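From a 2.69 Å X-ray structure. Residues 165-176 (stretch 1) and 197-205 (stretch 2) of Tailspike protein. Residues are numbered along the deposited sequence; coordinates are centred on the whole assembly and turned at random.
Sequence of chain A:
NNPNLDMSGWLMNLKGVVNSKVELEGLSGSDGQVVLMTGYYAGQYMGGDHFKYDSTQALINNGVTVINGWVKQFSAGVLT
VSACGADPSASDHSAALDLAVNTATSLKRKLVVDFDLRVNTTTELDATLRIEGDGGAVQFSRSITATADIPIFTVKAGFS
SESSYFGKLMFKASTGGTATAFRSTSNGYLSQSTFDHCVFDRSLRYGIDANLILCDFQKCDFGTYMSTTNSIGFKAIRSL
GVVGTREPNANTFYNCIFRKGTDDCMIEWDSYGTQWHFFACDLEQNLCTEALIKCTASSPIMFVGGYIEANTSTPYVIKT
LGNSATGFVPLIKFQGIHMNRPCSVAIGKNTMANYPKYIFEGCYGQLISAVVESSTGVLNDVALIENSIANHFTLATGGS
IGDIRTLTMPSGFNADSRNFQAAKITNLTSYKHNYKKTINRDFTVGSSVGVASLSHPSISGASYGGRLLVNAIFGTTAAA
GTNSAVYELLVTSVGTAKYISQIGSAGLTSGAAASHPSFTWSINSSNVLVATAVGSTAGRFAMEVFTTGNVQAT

Stretch 1 (165-176) YFGKLMFKASTG
Stretch 2, residues 197-205: HCVFDRSLR

The two stretches of Tailspike protein pair in parallel over a short ladder, in register at Met170 with Val199 (CA-CA 4.5 Å) and Phe171 with Phe200 (CA-CA 5.1 Å), and together bury 717 Å². Backbone angles (phi/psi) are extended: Met170 -113/142, Phe171 -118/124, Val199 -110/138 and Phe200 -119/108. Three hydrogen bonds weave the ladder: Val199 N to Leu169 O (3.0 Å), Phe171 N to Val199 O (2.9 Å) and Asp201 N to Phe171 O (2.9 Å).

Phe171 has the most surface covered by the other stretch, 88 Å², followed by Cys198 (74 Å²) and Ser203 (71 Å²). Its m rotamer (chi1 -56°, chi2 -86°) lays the buried, apolar ring beside that of Phe200, also m (-64°, 81°), on the same sheet face. The planes lie 26° apart with centroids at 5.3 Å, slid so that the rings barely overlap; Phe171 CD2 sits over a face of the Phe200 ring, 3.7 Å from Phe200 CE2. Phe171 CB also packs 3.9 Å from Leu204 CD1. On the other face, selenomethionine Met170, fully extended (t, t, t), brings CE within 3.7 Å of CG1 of Val199 (t).

Before the ladder, Lys168 adopts a left-handed conformation (58/60), as does His197 (56/36); Lys168 CA lies 4.8 Å from Cys198 CA. In buried Cys198, CA-to-CB runs sideways and the m rotamer leaves SG 3.3 Å from Phe166 O and 4.0 Å from Phe166 CB; Cys198 CB lies at the Phe171 ring edge, 4.4 Å from Phe171 CE2.

After the ladder, a type I turn from Asp201 to Leu204 closes with Leu204 N to Asp201 O (3.2 Å). Asp201 OD1 accepts from Ser203 N (2.8 Å) and Ser203 OG (2.9 Å). Ser203, in the p rotamer, also accepts from Ala173 N (3.1 Å from Ser203 OG), extending the pairing through a side chain. Ala173 CB points toward stretch 2, 4.0 Å from Leu204 CD2. Partly exposed Lys172 packs CG 3.7 Å from Asp201 CB while its end leads away.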

# COMPACT_ATOMS: atom_id res chain seq x y z
N TYR A 165 -10.76 19.86 -12.38
CA TYR A 165 -10.67 18.52 -12.93
C TYR A 165 -10.11 18.61 -14.34
O TYR A 165 -10.61 19.39 -15.16
CB TYR A 165 -12.04 17.83 -12.94
CG TYR A 165 -12.00 16.38 -13.38
CD1 TYR A 165 -12.08 16.03 -14.72
CD2 TYR A 165 -11.89 15.36 -12.45
CE1 TYR A 165 -12.05 14.71 -15.12
CE2 TYR A 165 -11.86 14.03 -12.84
CZ TYR A 165 -11.94 13.71 -14.18
OH TYR A 165 -11.90 12.39 -14.57
N PHE A 166 -9.08 17.82 -14.62
CA PHE A 166 -8.44 17.79 -15.93
C PHE A 166 -8.44 16.35 -16.42
O PHE A 166 -7.70 15.51 -15.90
CB PHE A 166 -7.02 18.35 -15.86
CG PHE A 166 -6.96 19.79 -15.45
CD1 PHE A 166 -6.94 20.14 -14.12
CD2 PHE A 166 -6.96 20.79 -16.41
CE1 PHE A 166 -6.89 21.47 -13.74
CE2 PHE A 166 -6.91 22.12 -16.04
CZ PHE A 166 -6.88 22.46 -14.70
N GLY A 167 -9.27 16.07 -17.43
CA GLY A 167 -9.43 14.71 -17.90
C GLY A 167 -8.97 14.49 -19.33
O GLY A 167 -9.56 15.03 -20.27
N LYS A 168 -7.91 13.70 -19.49
CA LYS A 168 -7.44 13.24 -20.79
C LYS A 168 -7.09 14.41 -21.71
O LYS A 168 -7.67 14.59 -22.79
CB LYS A 168 -8.47 12.30 -21.42
CG LYS A 168 -8.81 11.13 -20.50
CD LYS A 168 -9.97 10.30 -21.00
CE LYS A 168 -10.25 9.15 -20.05
NZ LYS A 168 -11.49 8.40 -20.41
N LEU A 169 -6.14 15.22 -21.26
CA LEU A 169 -5.63 16.35 -22.01
C LEU A 169 -4.11 16.27 -22.09
O LEU A 169 -3.46 15.82 -21.14
CB LEU A 169 -6.04 17.68 -21.37
CG LEU A 169 -7.54 18.00 -21.40
CD1 LEU A 169 -7.84 19.26 -20.59
CD2 LEU A 169 -8.01 18.17 -22.83
N MSE A 170 -3.56 16.69 -23.22
CA MSE A 170 -2.11 16.69 -23.41
C MSE A 170 -1.60 18.12 -23.51
O MSE A 170 -2.25 18.97 -24.11
CB MSE A 170 -1.73 15.88 -24.65
CG MSE A 170 -0.24 15.69 -24.84
SE MSE A 170 0.15 14.39 -26.24
CE MSE A 170 2.10 14.36 -26.09
N PHE A 171 -0.44 18.38 -22.93
CA PHE A 171 0.14 19.72 -22.91
C PHE A 171 1.47 19.69 -23.65
O PHE A 171 2.36 18.91 -23.31
CB PHE A 171 0.33 20.20 -21.47
CG PHE A 171 -0.94 20.19 -20.67
CD1 PHE A 171 -1.80 21.27 -20.70
CD2 PHE A 171 -1.28 19.09 -19.89
CE1 PHE A 171 -2.98 21.26 -19.96
CE2 PHE A 171 -2.45 19.08 -19.16
CZ PHE A 171 -3.30 20.16 -19.19
N LYS A 172 1.60 20.55 -24.66
CA LYS A 172 2.79 20.63 -25.49
C LYS A 172 3.29 22.07 -25.51
O LYS A 172 2.67 22.98 -24.96
CB LYS A 172 2.53 20.13 -26.91
CG LYS A 172 2.00 18.72 -27.01
CD LYS A 172 1.80 18.32 -28.46
CE LYS A 172 1.34 16.88 -28.58
NZ LYS A 172 1.12 16.48 -30.00
N ALA A 173 4.44 22.27 -26.17
CA ALA A 173 5.02 23.58 -26.38
C ALA A 173 5.51 23.67 -27.81
O ALA A 173 6.14 22.73 -28.31
CB ALA A 173 6.17 23.86 -25.40
N SER A 174 5.22 24.79 -28.47
CA SER A 174 5.66 24.96 -29.85
C SER A 174 7.17 25.04 -29.95
O SER A 174 7.77 24.54 -30.92
CB SER A 174 5.01 26.21 -30.46
OG SER A 174 5.59 27.38 -29.93
N THR A 175 7.82 25.66 -28.97
CA THR A 175 9.27 25.73 -28.89
C THR A 175 9.75 24.86 -27.73
O THR A 175 9.26 25.01 -26.60
CB THR A 175 9.74 27.17 -28.71
OG1 THR A 175 9.22 27.99 -29.76
CG2 THR A 175 11.26 27.24 -28.73
N GLY A 176 10.69 23.97 -28.02
CA GLY A 176 11.17 23.06 -26.99
C GLY A 176 11.93 23.80 -25.90
O GLY A 176 12.74 24.69 -26.16
N HIS A 197 -5.27 10.68 -16.78
CA HIS A 197 -4.65 10.29 -18.05
C HIS A 197 -4.15 11.50 -18.83
O HIS A 197 -4.21 11.53 -20.06
CB HIS A 197 -5.61 9.45 -18.90
CG HIS A 197 -5.87 8.08 -18.34
ND1 HIS A 197 -6.62 7.87 -17.21
CD2 HIS A 197 -5.49 6.86 -18.78
CE1 HIS A 197 -6.69 6.58 -16.96
NE2 HIS A 197 -6.01 5.94 -17.90
N CYS A 198 -3.65 12.51 -18.12
CA CYS A 198 -3.09 13.67 -18.78
C CYS A 198 -1.64 13.42 -19.16
O CYS A 198 -0.88 12.82 -18.40
CB CYS A 198 -3.19 14.91 -17.89
SG CYS A 198 -4.89 15.48 -17.60
N VAL A 199 -1.27 13.86 -20.36
CA VAL A 199 0.07 13.66 -20.89
C VAL A 199 0.79 15.00 -20.91
O VAL A 199 0.20 16.03 -21.27
CB VAL A 199 0.03 13.04 -22.30
CG1 VAL A 199 1.43 12.81 -22.84
CG2 VAL A 199 -0.76 11.74 -22.28
N PHE A 200 2.06 14.99 -20.52
CA PHE A 200 2.89 16.18 -20.47
C PHE A 200 4.07 15.98 -21.41
O PHE A 200 4.97 15.18 -21.11
CB PHE A 200 3.34 16.47 -19.04
CG PHE A 200 2.21 16.78 -18.10
CD1 PHE A 200 1.46 15.76 -17.53
CD2 PHE A 200 1.88 18.09 -17.79
CE1 PHE A 200 0.42 16.04 -16.67
CE2 PHE A 200 0.83 18.38 -16.94
CZ PHE A 200 0.10 17.35 -16.37
N ASP A 201 4.05 16.68 -22.53
CA ASP A 201 5.07 16.50 -23.56
C ASP A 201 6.42 17.00 -23.06
O ASP A 201 6.51 17.98 -22.31
CB ASP A 201 4.66 17.22 -24.84
CG ASP A 201 5.47 16.79 -26.04
OD1 ASP A 201 6.67 17.11 -26.10
OD2 ASP A 201 4.90 16.12 -26.93
N ARG A 202 7.48 16.32 -23.50
CA ARG A 202 8.83 16.69 -23.09
C ARG A 202 9.28 18.02 -23.66
O ARG A 202 10.30 18.56 -23.22
CB ARG A 202 9.81 15.59 -23.51
CG ARG A 202 10.86 15.26 -22.46
CD ARG A 202 11.92 14.34 -23.05
NE ARG A 202 11.34 13.27 -23.86
CZ ARG A 202 11.99 12.63 -24.82
NH1 ARG A 202 13.25 12.94 -25.11
NH2 ARG A 202 11.38 11.67 -25.51
N SER A 203 8.54 18.57 -24.63
CA SER A 203 8.86 19.89 -25.16
C SER A 203 8.66 20.99 -24.12
O SER A 203 9.27 22.05 -24.24
CB SER A 203 8.00 20.18 -26.39
OG SER A 203 6.62 20.02 -26.10
N LEU A 204 7.83 20.74 -23.11
CA LEU A 204 7.63 21.71 -22.05
C LEU A 204 8.90 21.87 -21.22
O LEU A 204 9.69 20.94 -21.05
CB LEU A 204 6.49 21.26 -21.14
CG LEU A 204 5.07 21.25 -21.72
CD1 LEU A 204 4.13 20.50 -20.78
CD2 LEU A 204 4.58 22.67 -21.96
N ARG A 205 9.10 23.09 -20.70
CA ARG A 205 10.18 23.31 -19.76
C ARG A 205 9.86 22.70 -18.40
O ARG A 205 10.71 22.06 -17.77
CB ARG A 205 10.47 24.81 -19.62
CG ARG A 205 11.59 25.15 -18.66
CD ARG A 205 12.90 24.49 -19.08
NE ARG A 205 13.97 24.78 -18.14
CZ ARG A 205 14.25 24.04 -17.07
NH1 ARG A 205 13.52 22.96 -16.80
NH2 ARG A 205 15.24 24.38 -16.26